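CRISPR-associated protein, Cse2 family (Meiothermus ruber, PDB 3WA8) probably binds G-rich crRNA sequences and helps to stabilise the R-loop, as the CasB (Cse2) component of a CRISPR system. Local coordinates at residues V101-G104 and Y105-L109; I160-S163 and E164-R167; R185-Y188 and R189-K193. All coordinates share one frame; numbering follows the deposited sequence.

Contact 1. Residues V101-G104 and Y105-L109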
# COMPACT_ATOMS: atom_id res chain seq x y z
N VAL A 101 3.04 -17.67 8.20
CA VAL A 101 4.33 -17.06 8.56
C VAL A 101 4.93 -16.37 7.33
O VAL A 101 5.16 -15.14 7.33
CB VAL A 101 5.36 -18.10 9.16
CG1 VAL A 101 6.63 -17.38 9.70
CG2 VAL A 101 4.72 -19.06 10.22
N ASN A 102 5.19 -17.19 6.30
CA ASN A 102 5.69 -16.74 4.99
C ASN A 102 4.64 -15.91 4.25
O ASN A 102 4.97 -14.86 3.70
CB ASN A 102 6.11 -17.94 4.13
CG ASN A 102 7.45 -18.55 4.55
OD1 ASN A 102 8.50 -17.89 4.48
ND2 ASN A 102 7.43 -19.81 4.96
N LYS A 103 3.39 -16.39 4.25
CA LYS A 103 2.25 -15.64 3.68
C LYS A 103 2.19 -14.24 4.30
O LYS A 103 1.92 -13.27 3.60
CB LYS A 103 0.92 -16.37 3.93
CG LYS A 103 -0.15 -16.19 2.83
CD LYS A 103 -0.89 -17.51 2.60
CE LYS A 103 0.12 -18.71 2.51
NZ LYS A 103 -0.53 -20.04 2.27
N GLY A 104 2.47 -14.17 5.60
CA GLY A 104 2.61 -12.91 6.32
C GLY A 104 3.44 -11.93 5.53
O GLY A 104 2.93 -10.89 5.09
N TYR A 105 4.71 -12.29 5.32
CA TYR A 105 5.70 -11.43 4.67
C TYR A 105 5.43 -11.09 3.21
O TYR A 105 5.59 -9.92 2.82
CB TYR A 105 7.10 -12.02 4.80
CG TYR A 105 7.69 -11.90 6.20
CD1 TYR A 105 8.22 -13.03 6.86
CD2 TYR A 105 7.74 -10.67 6.87
CE1 TYR A 105 8.79 -12.91 8.14
CE2 TYR A 105 8.28 -10.56 8.15
CZ TYR A 105 8.81 -11.68 8.78
OH TYR A 105 9.35 -11.57 10.03
N ARG A 106 5.05 -12.09 2.40
CA ARG A 106 4.81 -11.88 0.97
C ARG A 106 3.72 -10.85 0.76
O ARG A 106 3.76 -10.05 -0.18
CB ARG A 106 4.41 -13.18 0.29
CG ARG A 106 5.41 -14.32 0.45
CD ARG A 106 4.89 -15.67 -0.12
NE ARG A 106 5.91 -16.70 0.06
CZ ARG A 106 6.92 -16.93 -0.79
NH1 ARG A 106 7.03 -16.22 -1.91
NH2 ARG A 106 7.82 -17.88 -0.52
N ARG A 107 2.76 -10.86 1.67
CA ARG A 107 1.62 -9.98 1.60
C ARG A 107 1.89 -8.53 2.02
O ARG A 107 1.01 -7.68 1.89
CB ARG A 107 0.42 -10.60 2.33
CG ARG A 107 -0.28 -11.68 1.51
CD ARG A 107 -1.47 -12.32 2.22
NE ARG A 107 -2.28 -13.15 1.32
CZ ARG A 107 -3.25 -12.70 0.52
NH1 ARG A 107 -3.57 -11.41 0.50
NH2 ARG A 107 -3.93 -13.55 -0.26
N THR A 108 3.11 -8.23 2.45
CA THR A 108 3.48 -6.88 2.89
C THR A 108 4.24 -6.09 1.83
O THR A 108 4.86 -6.66 0.95
CB THR A 108 4.38 -6.93 4.14
OG1 THR A 108 5.73 -7.19 3.73
CG2 THR A 108 3.92 -7.98 5.12
N LEU A 109 4.23 -4.77 1.92
CA LEU A 109 4.83 -3.98 0.86
C LEU A 109 6.35 -4.22 0.78
O LEU A 109 6.98 -4.06 -0.30
CB LEU A 109 4.53 -2.50 1.04
CG LEU A 109 4.64 -1.79 -0.31
CD1 LEU A 109 3.47 -2.21 -1.20
CD2 LEU A 109 4.73 -0.25 -0.19

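Contact 2. Residues I160-S163 and E164-R167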
# COMPACT_ATOMS: atom_id res chain seq x y z
N ILE A 160 0.68 -5.71 -5.59
CA ILE A 160 0.64 -4.97 -4.31
C ILE A 160 -0.63 -5.33 -3.58
O ILE A 160 -1.72 -5.06 -4.09
CB ILE A 160 0.60 -3.44 -4.51
CG1 ILE A 160 1.98 -2.91 -4.91
CG2 ILE A 160 0.15 -2.74 -3.24
CD1 ILE A 160 1.93 -1.55 -5.55
N TYR A 161 -0.52 -5.94 -2.40
CA TYR A 161 -1.73 -6.28 -1.66
C TYR A 161 -2.30 -5.04 -0.96
O TYR A 161 -1.87 -4.66 0.14
CB TYR A 161 -1.51 -7.44 -0.71
CG TYR A 161 -0.93 -8.66 -1.37
CD1 TYR A 161 -1.72 -9.78 -1.64
CD2 TYR A 161 0.41 -8.72 -1.72
CE1 TYR A 161 -1.17 -10.95 -2.25
CE2 TYR A 161 0.97 -9.87 -2.34
CZ TYR A 161 0.17 -10.97 -2.59
OH TYR A 161 0.73 -12.07 -3.17
N TRP A 162 -3.28 -4.39 -1.59
CA TRP A 162 -3.84 -3.17 -1.02
C TRP A 162 -4.44 -3.30 0.38
O TRP A 162 -4.18 -2.45 1.23
CB TRP A 162 -4.82 -2.56 -1.96
CG TRP A 162 -4.22 -2.35 -3.28
CD1 TRP A 162 -4.36 -3.15 -4.37
CD2 TRP A 162 -3.37 -1.26 -3.68
NE1 TRP A 162 -3.66 -2.62 -5.43
CE2 TRP A 162 -3.03 -1.47 -5.04
CE3 TRP A 162 -2.87 -0.12 -3.03
CZ2 TRP A 162 -2.22 -0.60 -5.76
CZ3 TRP A 162 -2.06 0.76 -3.75
CH2 TRP A 162 -1.75 0.51 -5.10
N SER A 163 -5.20 -4.34 0.66
CA SER A 163 -5.78 -4.39 1.99
C SER A 163 -4.69 -4.48 3.06
O SER A 163 -4.75 -3.79 4.09
CB SER A 163 -6.81 -5.50 2.11
OG SER A 163 -6.16 -6.74 2.14
N GLU A 164 -3.67 -5.29 2.82
CA GLU A 164 -2.56 -5.35 3.77
C GLU A 164 -1.85 -3.98 3.83
O GLU A 164 -1.48 -3.54 4.92
CB GLU A 164 -1.59 -6.50 3.48
CG GLU A 164 -1.95 -7.84 4.14
CD GLU A 164 -2.93 -8.74 3.30
OE1 GLU A 164 -3.60 -8.23 2.35
OE2 GLU A 164 -3.04 -9.97 3.60
N LEU A 165 -1.71 -3.30 2.69
CA LEU A 165 -1.07 -2.00 2.68
C LEU A 165 -1.81 -1.04 3.64
O LEU A 165 -1.20 -0.40 4.53
CB LEU A 165 -0.97 -1.41 1.28
CG LEU A 165 -0.14 -0.11 1.20
CD1 LEU A 165 1.32 -0.37 1.55
CD2 LEU A 165 -0.21 0.53 -0.19
N LEU A 166 -3.14 -0.98 3.50
CA LEU A 166 -3.92 -0.08 4.33
C LEU A 166 -3.78 -0.41 5.82
O LEU A 166 -3.51 0.48 6.62
CB LEU A 166 -5.39 -0.07 3.89
CG LEU A 166 -6.35 0.71 4.77
CD1 LEU A 166 -5.98 2.19 4.86
CD2 LEU A 166 -7.75 0.49 4.26
N ARG A 167 -3.94 -1.69 6.16
CA ARG A 167 -3.75 -2.14 7.54
C ARG A 167 -2.37 -1.70 8.06
O ARG A 167 -2.24 -1.23 9.20
CB ARG A 167 -3.92 -3.67 7.63
CG ARG A 167 -3.49 -4.35 8.96
CD ARG A 167 -3.02 -5.84 8.75
NE ARG A 167 -1.66 -6.06 9.28
CZ ARG A 167 -1.33 -6.90 10.29
NH1 ARG A 167 -2.24 -7.66 10.90
NH2 ARG A 167 -0.05 -6.99 10.70

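Contact 3. Residues R185-Y188 and R189-K193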
# COMPACT_ATOMS: atom_id res chain seq x y z
N ARG A 185 11.94 -6.94 7.42
CA ARG A 185 12.24 -8.36 7.51
C ARG A 185 11.75 -9.02 6.26
O ARG A 185 12.39 -9.92 5.77
CB ARG A 185 11.61 -9.01 8.74
CG ARG A 185 12.08 -8.39 10.02
CD ARG A 185 11.57 -9.12 11.21
NE ARG A 185 11.95 -8.36 12.36
CZ ARG A 185 12.13 -8.85 13.58
NH1 ARG A 185 11.93 -10.14 13.81
NH2 ARG A 185 12.52 -8.04 14.55
N ALA A 186 10.63 -8.55 5.73
CA ALA A 186 10.09 -9.13 4.52
C ALA A 186 11.07 -8.88 3.41
O ALA A 186 11.43 -9.79 2.69
CB ALA A 186 8.75 -8.53 4.19
N PHE A 187 11.54 -7.64 3.29
CA PHE A 187 12.48 -7.29 2.24
C PHE A 187 13.71 -8.20 2.28
O PHE A 187 14.04 -8.86 1.29
CB PHE A 187 12.92 -5.85 2.40
CG PHE A 187 13.88 -5.38 1.34
CD1 PHE A 187 13.41 -4.75 0.18
CD2 PHE A 187 15.25 -5.53 1.51
CE1 PHE A 187 14.29 -4.31 -0.81
CE2 PHE A 187 16.14 -5.09 0.51
CZ PHE A 187 15.65 -4.48 -0.66
N TYR A 188 14.40 -8.26 3.41
CA TYR A 188 15.65 -9.00 3.41
C TYR A 188 15.44 -10.49 3.35
O TYR A 188 16.29 -11.22 2.85
CB TYR A 188 16.57 -8.54 4.53
CG TYR A 188 17.11 -7.15 4.24
CD1 TYR A 188 18.09 -6.98 3.26
CD2 TYR A 188 16.62 -6.01 4.89
CE1 TYR A 188 18.59 -5.73 2.95
CE2 TYR A 188 17.11 -4.74 4.59
CZ TYR A 188 18.10 -4.61 3.61
OH TYR A 188 18.62 -3.38 3.26
N ARG A 189 14.28 -10.94 3.80
CA ARG A 189 13.90 -12.34 3.69
C ARG A 189 13.69 -12.78 2.23
O ARG A 189 14.12 -13.87 1.85
CB ARG A 189 12.63 -12.58 4.49
CG ARG A 189 12.49 -13.99 4.92
CD ARG A 189 11.34 -14.15 5.87
NE ARG A 189 11.68 -15.13 6.89
CZ ARG A 189 10.83 -15.99 7.43
NH1 ARG A 189 9.55 -16.01 7.04
NH2 ARG A 189 11.27 -16.85 8.36
N THR A 190 13.04 -11.94 1.43
CA THR A 190 12.85 -12.17 0.01
C THR A 190 14.16 -12.19 -0.77
O THR A 190 14.41 -13.10 -1.55
CB THR A 190 11.96 -11.09 -0.59
OG1 THR A 190 10.68 -11.12 0.04
CG2 THR A 190 11.79 -11.30 -2.07
N VAL A 191 15.00 -11.18 -0.57
CA VAL A 191 16.32 -11.11 -1.21
C VAL A 191 17.16 -12.38 -0.95
O VAL A 191 17.69 -13.02 -1.87
CB VAL A 191 17.07 -9.86 -0.73
CG1 VAL A 191 18.50 -9.87 -1.21
CG2 VAL A 191 16.38 -8.62 -1.22
N ALA A 192 17.25 -12.74 0.33
CA ALA A 192 17.94 -13.95 0.74
C ALA A 192 17.37 -15.16 0.02
O ALA A 192 18.11 -16.02 -0.44
CB ALA A 192 17.82 -14.13 2.23
N LYS A 193 16.05 -15.21 -0.06
CA LYS A 193 15.36 -16.34 -0.66
C LYS A 193 15.82 -16.53 -2.09
O LYS A 193 16.03 -17.66 -2.52
CB LYS A 193 13.86 -16.10 -0.60
CG LYS A 193 13.01 -17.26 -1.02
CD LYS A 193 12.65 -18.17 0.16
CE LYS A 193 11.33 -18.92 -0.16
NZ LYS A 193 11.18 -20.22 0.59

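Contact 1. Residues V101-G104 and Y105-L109
Arg106 N donates a backbone hydrogen bond to Asn102 O at 3.1 Å, almost straight with an N-H...O angle of 171°. One residue on, Arg107 N reaches Lys103 O at 3.2 Å through a more bent bond of 147°. Side chains also lean on the earlier turn, mostly aliphatic or ring carbon against backbone carbonyl oxygen. The Arg106 chain, extended from CG to NE, runs out past Asn102 O, which CG approaches to 3.3 Å. Lys103 and Arg107 lie side by side and point the same way, and Lys103 CG meets the edge of the Arg107 guanidinium, 4.0 Å from NE. Tyr105 comes close to Val101 by its ring atom CD1, 3.7 Å from Val101 O.

These bonds and contacts belong to the short helix 102-106 and the turn that follows it, just before helix 109-119 in an all-helical chain; Thr108 is the N-cap residue of that next helix. Polar bonds of Thr108 close the turn between the two. OG1 stands between the backbone N and the carbonyl carbon (chi1 81°), which turns it back to Tyr105 O, where it binds a lone pair in the carbonyl plane at 2.9 Å. Thr108 N binds the same oxygen at 3.0 Å, two donors gripping one acceptor. CG2, on the other branch, packs against Gly104 O. A valine here would probably leave Tyr105 O with the backbone N-H alone, so that the turn lost its side-chain tie. Tyr105 also packs on Arg185 and Arg189 of helix 178-197, while Arg107 lies against Tyr161.

Contact 2. Residues I160-S163 and E164-R167
Trp162 and Leu165 stand side by side on the first turn of helix 162-170, both directed into the core of this all-helical protein, with Tyr161 just ahead at the N-cap position. Here the packing is tight. Leu165 CD2 rests 3.9 Å from Trp162 CE3, approaching the six-membered part of the indole obliquely, and CG of the leucine lies anti to its own backbone N (chi1 -172°), which carries the branch back alongside the tryptophan. Ile160, still in the loop before the helix, places its methyl CG2 above the centre of one face of the indole, 3.7 Å from the plane, and touches Leu165 CD2 more loosely. An edge-to-face meeting with Trp72 of helix 59-72 adds a second aromatic ring to the cluster, and Leu166 packs on helices 59-72 and 10-21.

The backbone of this first turn is regular. Leu165 N bonds to Tyr161 O and Leu166 N to Trp162 O, each at 2.9 Å, and Arg167 N bonds to Ser163 O at 3.1 Å and nearly straight (177°).

The looser side is that of Arg167 and Glu164. Arg167 is exposed; beyond CB its chain bends away from the first turn, and its guanidinium comes near the like charge of Lys182, while the side chain also touches Glu11. Glu164 is partly exposed, with one carboxylate oxygen, OE2, in a long, weak ion pair to Arg107. Ser163, by contrast, is buried against Gln12 of helix 10-21, and a bound mercury ion lies about 4 Å from its side chain. The bend of Glu164 at chi2 (87°) brings its other oxygen back over the helix start, where Ser163 OG donates a weak hydrogen bond of 3.0 Å to Glu164 OE1.

Contact 3. Residues R185-Y188 and R189-K193
Phe187 and Val191 meet because of their first torsions: the phenylalanine has CG anti to its backbone N (chi1 -179°), and the valine sets CG1 in that position (chi1 171°), leaving CG2 beside the nitrogen and turned back toward the preceding turn. There Val191 CG2 comes to lie over one face of the Phe187 ring, 3.9 Å from CE2, with the two side chains crossing obliquely. The same methyl is also 3.4 Å from Phe187 O, so the branch fits between the ring and the backbone carbonyl of one residue. Within the earlier turn, Phe187 presents its edge to its neighbour, CD2 standing above the centre of the Tyr188 ring. Phe187 is buried, stacking on Phe130 and meeting Tyr117, while the phenol oxygen of Tyr188 is hydrogen-bonded to Glu127.

Four backbone bonds link 185-188 to 189-193, and Lys193 N to Arg189 O continues the series. Val191 N points at Phe187 O almost perfectly straight, at 3.1 Å and 178°. Thr190 N to Ala186 O is similar at 3.0 Å, and Arg189 N to Arg185 O and Ala192 N to Tyr188 O make up the four. Thr190 OG1 also lies 3.1 Å from Ala186 O, but its firm polar partner is His111 ND1 on helix 109-119, so the hydroxyl joins the two helices. Arg185 and Arg189, though exposed and with ends that lead away from the neighbouring turn, both touch Tyr105 of helix 102-106, and Arg189 also Asn102. Phe187 and Val191 thus form an i to i+4 pair in which a methyl covers the face of an aromatic ring, on the inward side of the long helix 178-197 near the C-terminus of the helical Cse2 fold.

Contact 2 is the buried one, its centre about 5 Å from the centre of the chain, whereas contact 1 is largely at the surface and contact 3 is intermediate, with one apolar face turned inward. Each lies on a different helix, or at the joint beside it: contact 1 is a short helix and turn, contact 2 a helix start, contact 3 a continuous stretch of long helix. Contact 1 touches both others, meeting contact 2 through Arg107 and Leu109 and contact 3 through Asn102, Tyr105 and Thr108, while contacts 2 and 3 stay about 10 Å apart at nearest atoms. All three share helical backbone bonding; contacts 2 and 3 add aromatic-aliphatic packing, contact 1 long charged chains and an N-cap threonine.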